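Local atomic coordinates of amidohydrolase 3 domain-containing protein (Pyrococcus horikoshii, PDB entry 3IGH), a protein that probably acts as a metal-dependent hydrolase of the amidohydrolase family, cleaving carbon-nitrogen bonds other than peptide bonds, though its substrate is not known. Residues A[65-70]-A[206-211]; A[230-235]-A[257-262]. One frame throughout, in Å; residues are numbered along the deposited sequence.

Interaction 1 (A[65-70]-A[206-211]). With SO4 (sulfate ion), chain H; SO4 (sulfate ion), chain B.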
ATOM      1  N   ASP A  65      20.504  -2.246  -4.942  1.00 24.30           N
ATOM      2  CA  ASP A  65      20.635  -2.333  -6.387  1.00 27.28           C
ATOM      3  C   ASP A  65      19.509  -1.519  -7.003  1.00 30.06           C
ATOM      4  O   ASP A  65      18.360  -1.919  -6.955  1.00 27.86           O
ATOM      5  CB  ASP A  65      20.552  -3.792  -6.855  1.00 24.38           C
ATOM      6  CG  ASP A  65      20.948  -3.973  -8.325  1.00 33.91           C
ATOM      7  OD1 ASP A  65      20.480  -3.215  -9.201  1.00 29.27           O
ATOM      8  OD2 ASP A  65      21.699  -4.922  -8.623  1.00 34.39           O
ATOM      9  N   SER A  66      19.845  -0.393  -7.616  1.00 26.69           N
ATOM     10  CA  SER A  66      18.808   0.547  -8.059  1.00 25.39           C
ATOM     11  C   SER A  66      18.132   0.203  -9.391  1.00 28.16           C
ATOM     12  O   SER A  66      17.299   0.978  -9.874  1.00 30.86           O
ATOM     13  CB  SER A  66      19.363   1.979  -8.081  1.00 30.21           C
ATOM     14  OG  SER A  66      20.415   2.101  -9.017  1.00 37.19           O
ATOM     15  N   HIS A  67      18.443  -0.957  -9.971  1.00 25.49           N
ATOM     16  CA  HIS A  67      17.840  -1.354 -11.260  1.00 30.66           C
ATOM     17  C   HIS A  67      18.100  -2.821 -11.552  1.00 25.79           C
ATOM     18  O   HIS A  67      19.179  -3.182 -12.014  1.00 29.82           O
ATOM     19  CB  HIS A  67      18.397  -0.474 -12.398  1.00 26.03           C
ATOM     20  CG  HIS A  67      17.797  -0.734 -13.749  1.00 33.58           C
ATOM     21  ND1 HIS A  67      17.237   0.270 -14.507  1.00 42.81           N
ATOM     22  CD2 HIS A  67      17.706  -1.860 -14.494  1.00 35.28           C
ATOM     23  CE1 HIS A  67      16.819  -0.228 -15.657  1.00 36.18           C
ATOM     24  NE2 HIS A  67      17.083  -1.521 -15.672  1.00 39.73           N
ATOM     25  N   LEU A  68      17.105  -3.666 -11.302  1.00 27.00           N
ATOM     26  CA  LEU A  68      17.185  -5.056 -11.727  1.00 28.52           C
ATOM     27  C   LEU A  68      15.805  -5.632 -12.031  1.00 28.63           C
ATOM     28  O   LEU A  68      14.782  -4.975 -11.819  1.00 30.39           O
ATOM     29  CB  LEU A  68      17.958  -5.917 -10.702  1.00 30.02           C
ATOM     30  CG  LEU A  68      17.632  -5.872  -9.209  1.00 36.00           C
ATOM     31  CD1 LEU A  68      16.199  -6.342  -8.894  1.00 27.11           C
ATOM     32  CD2 LEU A  68      18.634  -6.739  -8.480  1.00 29.19           C
ATOM     33  N   HIS A  69      15.794  -6.870 -12.506  1.00 27.30           N
ATOM     34  CA  HIS A  69      14.575  -7.568 -12.859  1.00 26.97           C
ATOM     35  C   HIS A  69      14.482  -8.795 -11.975  1.00 34.10           C
ATOM     36  O   HIS A  69      15.091  -9.824 -12.261  1.00 37.15           O
ATOM     37  CB  HIS A  69      14.616  -7.988 -14.324  1.00 28.59           C
ATOM     38  CG  HIS A  69      14.873  -6.859 -15.272  1.00 36.97           C
ATOM     39  ND1 HIS A  69      13.860  -6.099 -15.814  1.00 41.78           N
ATOM     40  CD2 HIS A  69      16.027  -6.372 -15.784  1.00 38.90           C
ATOM     41  CE1 HIS A  69      14.380  -5.182 -16.613  1.00 37.19           C
ATOM     42  NE2 HIS A  69      15.694  -5.323 -16.608  1.00 45.59           N
ATOM     43  N   LEU A  70      13.715  -8.669 -10.898  1.00 29.26           N
ATOM     44  CA  LEU A  70      13.601  -9.688  -9.868  1.00 31.32           C
ATOM     45  C   LEU A  70      13.022 -10.981 -10.435  1.00 32.55           C
ATOM     46  O   LEU A  70      13.524 -12.065 -10.150  1.00 35.52           O
ATOM     47  CB  LEU A  70      12.725  -9.135  -8.735  1.00 39.09           C
ATOM     48  CG  LEU A  70      13.023  -9.275  -7.248  1.00 35.49           C
ATOM     49  CD1 LEU A  70      14.489  -9.103  -6.908  1.00 27.67           C
ATOM     50  CD2 LEU A  70      12.196  -8.259  -6.464  1.00 27.03           C
ATOM     51  N   SER A 206      15.377  -1.544  -6.728  1.00 24.22           N
ATOM     52  CA  SER A 206      14.313  -1.094  -7.621  1.00 26.05           C
ATOM     53  C   SER A 206      14.098  -2.164  -8.677  1.00 30.19           C
ATOM     54  O   SER A 206      15.011  -2.501  -9.445  1.00 28.99           O
ATOM     55  CB  SER A 206      14.631   0.229  -8.312  1.00 28.42           C
ATOM     56  OG  SER A 206      14.857   1.263  -7.378  1.00 36.77           O
ATOM     57  N   PHE A 207      12.887  -2.697  -8.690  1.00 24.52           N
ATOM     58  CA  PHE A 207      12.485  -3.760  -9.606  1.00 23.15           C
ATOM     59  C   PHE A 207      11.830  -3.054 -10.789  1.00 27.53           C
ATOM     60  O   PHE A 207      10.766  -2.465 -10.655  1.00 24.67           O
ATOM     61  CB  PHE A 207      11.542  -4.724  -8.858  1.00 22.70           C
ATOM     62  CG  PHE A 207      10.948  -5.854  -9.686  1.00 27.39           C
ATOM     63  CD1 PHE A 207      11.335  -6.116 -11.007  1.00 27.25           C
ATOM     64  CD2 PHE A 207      10.001  -6.696  -9.094  1.00 26.19           C
ATOM     65  CE1 PHE A 207      10.734  -7.159 -11.743  1.00 25.85           C
ATOM     66  CE2 PHE A 207       9.413  -7.745  -9.807  1.00 29.79           C
ATOM     67  CZ  PHE A 207       9.779  -7.978 -11.132  1.00 29.05           C
ATOM     68  N   MET A 208      12.500  -3.107 -11.938  1.00 26.16           N
ATOM     69  CA  MET A 208      12.068  -2.398 -13.153  1.00 32.34           C
ATOM     70  C   MET A 208      11.207  -3.245 -14.077  1.00 38.32           C
ATOM     71  O   MET A 208      11.465  -4.428 -14.236  1.00 34.27           O
ATOM     72  CB  MET A 208      13.296  -1.918 -13.921  1.00 34.07           C
ATOM     73  CG  MET A 208      14.371  -1.326 -13.001  1.00 57.26           C
ATOM     74  SD  MET A 208      13.761   0.125 -12.110  1.00 47.22           S
ATOM     75  CE  MET A 208      13.456   1.087 -13.570  1.00 14.21           C
ATOM     76  N   SER A 209      10.217  -2.597 -14.705  1.00 33.72           N
ATOM     77  CA  SER A 209       9.235  -3.230 -15.606  1.00 34.54           C
ATOM     78  C   SER A 209       8.475  -4.366 -14.934  1.00 33.44           C
ATOM     79  O   SER A 209       8.457  -5.511 -15.405  1.00 34.36           O
ATOM     80  CB  SER A 209       9.853  -3.650 -16.947  1.00 34.43           C
ATOM     81  OG  SER A 209      10.360  -2.517 -17.623  1.00 35.66           O
ATOM     82  N   VAL A 210       7.847  -4.032 -13.815  1.00 26.73           N
ATOM     83  CA  VAL A 210       6.977  -4.977 -13.129  1.00 25.10           C
ATOM     84  C   VAL A 210       5.704  -5.094 -13.967  1.00 27.28           C
ATOM     85  O   VAL A 210       4.991  -4.099 -14.159  1.00 28.33           O
ATOM     86  CB  VAL A 210       6.647  -4.470 -11.683  1.00 28.67           C
ATOM     87  CG1 VAL A 210       5.663  -5.393 -10.979  1.00 25.65           C
ATOM     88  CG2 VAL A 210       7.914  -4.344 -10.868  1.00 29.84           C
ATOM     89  N   ASN A 211       5.426  -6.293 -14.484  1.00 27.44           N
ATOM     90  CA  ASN A 211       4.204  -6.523 -15.255  1.00 25.55           C
ATOM     91  C   ASN A 211       3.035  -6.942 -14.350  1.00 29.06           C
ATOM     92  O   ASN A 211       3.154  -6.908 -13.124  1.00 24.31           O
ATOM     93  CB  ASN A 211       4.435  -7.524 -16.418  1.00 28.68           C
ATOM     94  CG  ASN A 211       4.836  -8.928 -15.948  1.00 28.69           C
ATOM     95  OD1 ASN A 211       4.452  -9.384 -14.869  1.00 28.88           O
ATOM     96  ND2 ASN A 211       5.611  -9.629 -16.783  1.00 28.57           N
TER
HETATM   97  S   SO4 H   7       5.248  -7.875 -20.131  0.50 43.54           S
HETATM   98  O1  SO4 H   7       6.211  -8.503 -19.235  0.50 39.08           O
HETATM   99  O2  SO4 H   7       5.512  -8.269 -21.509  0.50 40.32           O
HETATM  100  O3  SO4 H   7       3.902  -8.292 -19.764  0.50 52.70           O
HETATM  101  O4  SO4 H   7       5.343  -6.427 -20.013  0.50 34.04           O
HETATM  102  S   SO4 B   1      16.576  -2.137 -19.245  1.00 55.65           S
HETATM  103  O1  SO4 B   1      15.889  -2.767 -18.136  1.00 45.31           O
HETATM  104  O2  SO4 B   1      17.970  -2.552 -19.236  1.00 62.11           O
HETATM  105  O3  SO4 B   1      15.977  -2.585 -20.495  1.00 61.71           O
HETATM  106  O4  SO4 B   1      16.500  -0.678 -19.097  1.00 50.26           O
HETATM  107  O   HOH W   1      11.298  -7.368 -15.315  1.00 39.43           O
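M208 lays its CG over the centre of the H67 imidazole, 3.5 Å from the ring centroid and 7° off the ring normal, a CH-pi contact in which the two side chains cross at about a right angle. With CG anti to the backbone N (chi1 -177°), the H67 ring lies where M208 CG can sit over its face. The sulfur of M208 sits more obliquely, 4.6 Å from the same centroid. Further along, L70 lays its CB over the centre of the F207 ring, 3.6 Å from the centroid, while V210 CG2 covers the opposite face, so that phenyl is sandwiched. The backbones are paired in parallel at L68 and F207: L68 N donates to S206 O and M208 N to L68 O, each at 3.0 Å, and D65 O receives S206 N. D65 OD1 accepts from H67 N at 3.1 Å, an Asx turn at the chain's corner, while OD2 is hydrogen-bonded to T399. H67 and H69 form the H-x-H pair that ligates metal in many amidohydrolases. Here H67 NE2 reaches O1 of sulfate B at 3.0 Å, and H69 NE2 bonds weakly to the same oxygen. H67 ND1 is hydrogen-bonded to E338, which helps fix the ring's rotation with NE2 facing the anion. K262, H314 and H339 also bind this sulfate; so many N-H donors round one anion are consistent with the family's active-site pocket, a metal site remaining inferred.

Interaction 2 (A[230-235]-A[257-262]). With SO4 (sulfate ion), chain B.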
ATOM      1  N   ASN A 230      13.600  -4.962   0.565  1.00 28.45           N
ATOM      2  CA  ASN A 230      12.820  -3.804   0.139  1.00 29.13           C
ATOM      3  C   ASN A 230      12.728  -3.759  -1.382  1.00 31.51           C
ATOM      4  O   ASN A 230      13.734  -3.882  -2.079  1.00 30.27           O
ATOM      5  CB  ASN A 230      13.421  -2.507   0.693  1.00 31.80           C
ATOM      6  CG  ASN A 230      13.584  -2.544   2.202  1.00 33.19           C
ATOM      7  OD1 ASN A 230      12.625  -2.809   2.934  1.00 31.40           O
ATOM      8  ND2 ASN A 230      14.802  -2.292   2.676  1.00 31.63           N
ATOM      9  N   VAL A 231      11.508  -3.631  -1.890  1.00 27.11           N
ATOM     10  CA  VAL A 231      11.272  -3.641  -3.327  1.00 24.39           C
ATOM     11  C   VAL A 231      10.572  -2.349  -3.740  1.00 28.02           C
ATOM     12  O   VAL A 231       9.448  -2.083  -3.316  1.00 26.75           O
ATOM     13  CB  VAL A 231      10.424  -4.865  -3.754  1.00 24.44           C
ATOM     14  CG1 VAL A 231      10.137  -4.833  -5.267  1.00 29.07           C
ATOM     15  CG2 VAL A 231      11.113  -6.178  -3.360  1.00 27.59           C
ATOM     16  N   PHE A 232      11.238  -1.561  -4.578  1.00 27.30           N
ATOM     17  CA  PHE A 232      10.638  -0.368  -5.159  1.00 23.41           C
ATOM     18  C   PHE A 232      10.205  -0.714  -6.591  1.00 25.27           C
ATOM     19  O   PHE A 232      11.032  -0.792  -7.510  1.00 24.25           O
ATOM     20  CB  PHE A 232      11.616   0.822  -5.076  1.00 24.79           C
ATOM     21  CG  PHE A 232      11.872   1.278  -3.659  1.00 28.48           C
ATOM     22  CD1 PHE A 232      11.179   2.369  -3.132  1.00 27.95           C
ATOM     23  CD2 PHE A 232      12.757   0.575  -2.825  1.00 28.57           C
ATOM     24  CE1 PHE A 232      11.371   2.769  -1.807  1.00 29.21           C
ATOM     25  CE2 PHE A 232      12.965   0.968  -1.496  1.00 26.88           C
ATOM     26  CZ  PHE A 232      12.264   2.068  -0.988  1.00 30.41           C
ATOM     27  N   ALA A 233       8.906  -0.942  -6.763  1.00 25.46           N
ATOM     28  CA  ALA A 233       8.353  -1.438  -8.027  1.00 24.47           C
ATOM     29  C   ALA A 233       8.154  -0.333  -9.053  1.00 27.21           C
ATOM     30  O   ALA A 233       7.420   0.623  -8.818  1.00 24.79           O
ATOM     31  CB  ALA A 233       7.040  -2.178  -7.793  1.00 24.33           C
ATOM     32  N   TYR A 234       8.818  -0.478 -10.191  1.00 24.61           N
ATOM     33  CA  TYR A 234       8.577   0.398 -11.334  1.00 22.35           C
ATOM     34  C   TYR A 234       7.823  -0.404 -12.373  1.00 28.06           C
ATOM     35  O   TYR A 234       8.376  -1.307 -13.010  1.00 24.38           O
ATOM     36  CB  TYR A 234       9.891   0.958 -11.888  1.00 22.92           C
ATOM     37  CG  TYR A 234      10.486   2.070 -11.044  1.00 28.10           C
ATOM     38  CD1 TYR A 234      11.100   1.796  -9.817  1.00 23.53           C
ATOM     39  CD2 TYR A 234      10.464   3.399 -11.491  1.00 22.40           C
ATOM     40  CE1 TYR A 234      11.652   2.821  -9.040  1.00 27.01           C
ATOM     41  CE2 TYR A 234      11.025   4.438 -10.716  1.00 21.41           C
ATOM     42  CZ  TYR A 234      11.615   4.129  -9.494  1.00 29.38           C
ATOM     43  OH  TYR A 234      12.176   5.120  -8.725  1.00 26.74           O
ATOM     44  N   VAL A 235       6.546  -0.075 -12.522  1.00 24.61           N
ATOM     45  CA  VAL A 235       5.635  -0.843 -13.349  1.00 24.00           C
ATOM     46  C   VAL A 235       5.729  -0.505 -14.846  1.00 22.27           C
ATOM     47  O   VAL A 235       6.258   0.532 -15.243  1.00 25.78           O
ATOM     48  CB  VAL A 235       4.173  -0.679 -12.850  1.00 25.00           C
ATOM     49  CG1 VAL A 235       4.060  -1.004 -11.346  1.00 24.27           C
ATOM     50  CG2 VAL A 235       3.647   0.734 -13.115  1.00 25.50           C
ATOM     51  N   THR A 257       7.069  -1.068  -2.097  1.00 26.09           N
ATOM     52  CA  THR A 257       6.658   0.275  -2.480  1.00 27.00           C
ATOM     53  C   THR A 257       6.196   0.253  -3.934  1.00 26.54           C
ATOM     54  O   THR A 257       6.936  -0.200  -4.820  1.00 25.51           O
ATOM     55  CB  THR A 257       7.836   1.272  -2.373  1.00 30.04           C
ATOM     56  OG1 THR A 257       8.419   1.175  -1.071  1.00 33.41           O
ATOM     57  CG2 THR A 257       7.382   2.722  -2.624  1.00 27.03           C
ATOM     58  N   ILE A 258       4.981   0.736  -4.185  1.00 26.34           N
ATOM     59  CA  ILE A 258       4.571   1.047  -5.558  1.00 25.68           C
ATOM     60  C   ILE A 258       5.267   2.368  -5.845  1.00 29.80           C
ATOM     61  O   ILE A 258       4.890   3.399  -5.291  1.00 27.56           O
ATOM     62  CB  ILE A 258       3.024   1.164  -5.689  1.00 27.11           C
ATOM     63  CG1 ILE A 258       2.336  -0.077  -5.098  1.00 26.31           C
ATOM     64  CG2 ILE A 258       2.605   1.402  -7.159  1.00 25.57           C
ATOM     65  CD1 ILE A 258       2.804  -1.427  -5.687  1.00 29.89           C
ATOM     66  N   ALA A 259       6.318   2.326  -6.655  1.00 25.86           N
ATOM     67  CA  ALA A 259       7.263   3.447  -6.732  1.00 25.33           C
ATOM     68  C   ALA A 259       7.130   4.313  -7.994  1.00 25.42           C
ATOM     69  O   ALA A 259       7.272   5.530  -7.930  1.00 24.32           O
ATOM     70  CB  ALA A 259       8.718   2.931  -6.602  1.00 23.28           C
ATOM     71  N   GLY A 260       6.903   3.691  -9.141  1.00 26.86           N
ATOM     72  CA  GLY A 260       6.962   4.442 -10.394  1.00 26.50           C
ATOM     73  C   GLY A 260       6.582   3.656 -11.628  1.00 23.48           C
ATOM     74  O   GLY A 260       6.043   2.559 -11.530  1.00 27.13           O
ATOM     75  N   VAL A 261       6.857   4.249 -12.785  1.00 24.99           N
ATOM     76  CA  VAL A 261       6.668   3.604 -14.085  1.00 26.54           C
ATOM     77  C   VAL A 261       8.025   3.578 -14.799  1.00 23.83           C
ATOM     78  O   VAL A 261       8.860   4.470 -14.599  1.00 24.86           O
ATOM     79  CB  VAL A 261       5.597   4.358 -14.958  1.00 28.88           C
ATOM     80  CG1 VAL A 261       6.069   5.763 -15.336  1.00 27.20           C
ATOM     81  CG2 VAL A 261       5.227   3.564 -16.221  1.00 24.86           C
ATOM     82  N   LYS A 262       8.230   2.566 -15.637  1.00 27.42           N
ATOM     83  CA  LYS A 262       9.447   2.449 -16.419  1.00 27.63           C
ATOM     84  C   LYS A 262       9.153   2.635 -17.914  1.00 24.42           C
ATOM     85  O   LYS A 262       8.287   1.965 -18.472  1.00 27.66           O
ATOM     86  CB  LYS A 262      10.131   1.101 -16.140  1.00 28.08           C
ATOM     87  CG  LYS A 262      11.317   0.752 -17.048  1.00 29.52           C
ATOM     88  CD  LYS A 262      12.450   1.763 -16.958  1.00 36.09           C
ATOM     89  CE  LYS A 262      13.569   1.410 -17.931  1.00 48.91           C
ATOM     90  NZ  LYS A 262      14.229   0.118 -17.618  1.00 50.79           N
TER
HETATM   91  S   SO4 B   1      16.576  -2.137 -19.245  1.00 55.65           S
HETATM   92  O1  SO4 B   1      15.889  -2.767 -18.136  1.00 45.31           O
HETATM   93  O2  SO4 B   1      17.970  -2.552 -19.236  1.00 62.11           O
HETATM   94  O3  SO4 B   1      15.977  -2.585 -20.495  1.00 61.71           O
HETATM   95  O4  SO4 B   1      16.500  -0.678 -19.097  1.00 50.26           O
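F232 and T257 open the pairing of two parallel strands whose axes come within 4.0 Å at 31°. The T257 hydroxyl lies over one face of the F232 ring, OG1 being 3.4 Å from CE1, and A259 CB sits at that ring's edge. T257 N to V231 O and A233 N to T257 O are the first rungs. The tight part is the middle, where the register slips by one residue in a beta bulge. There A233 O accepts from two successive amides, A259 N at 3.0 Å and G260 N at 3.1 Å, both donors tilted out of the carbonyl plane. The bulge turns A259 CB toward the first strand, and G260 meets the Y234 ring, its N over the face but offset toward the rim and its CA 3.8 Å from CD2. Beyond the bulge the ladder resumes with V235 N to G260 O and K262 N to V235 O. Looser packing here is between side chains alone: V235 CG2 and V261 CG2 are 4.5 Å apart, yet V261 CG2 lies 3.3 Å from V235 O, and this end too is buried rather than a solvent side. The K262 chain, bent at chi2 and chi4, carries NZ to 2.8 Å from O4 of sulfate B, the anion that H314 and H339 also bind. On the face of A233, V235, I258 and V261, helix 237-246 packs through L240 and L243, and F251 of the second subunit touches I258. Y234 reaches across to D310 with its hydroxyl, and strands 202-210 and 310-315 flank the pair within the amidohydrolase barrel.

How the interactions relate
From the N terminus, strand 58-68 comes first, and interaction 1 closes a long excursion of 135 intervening residues when strand 202-210 returns to lie beside it. The chain then passes through helix 212-223 into strand 230-235, and helix 237-246 leads on to strand 256-264, where interaction 2 closes a much shorter loop. The two are in series, neither nesting nor crossing. They are joined by strand 202-210 pairing with strand 230-235, with probable hydrogen bonds F207 O to Y234 N and V210 N to Y234 O. Four consecutive neighbouring barrel strands are thus tied together, and H67 and K262, from the outer two, converge on sulfate B.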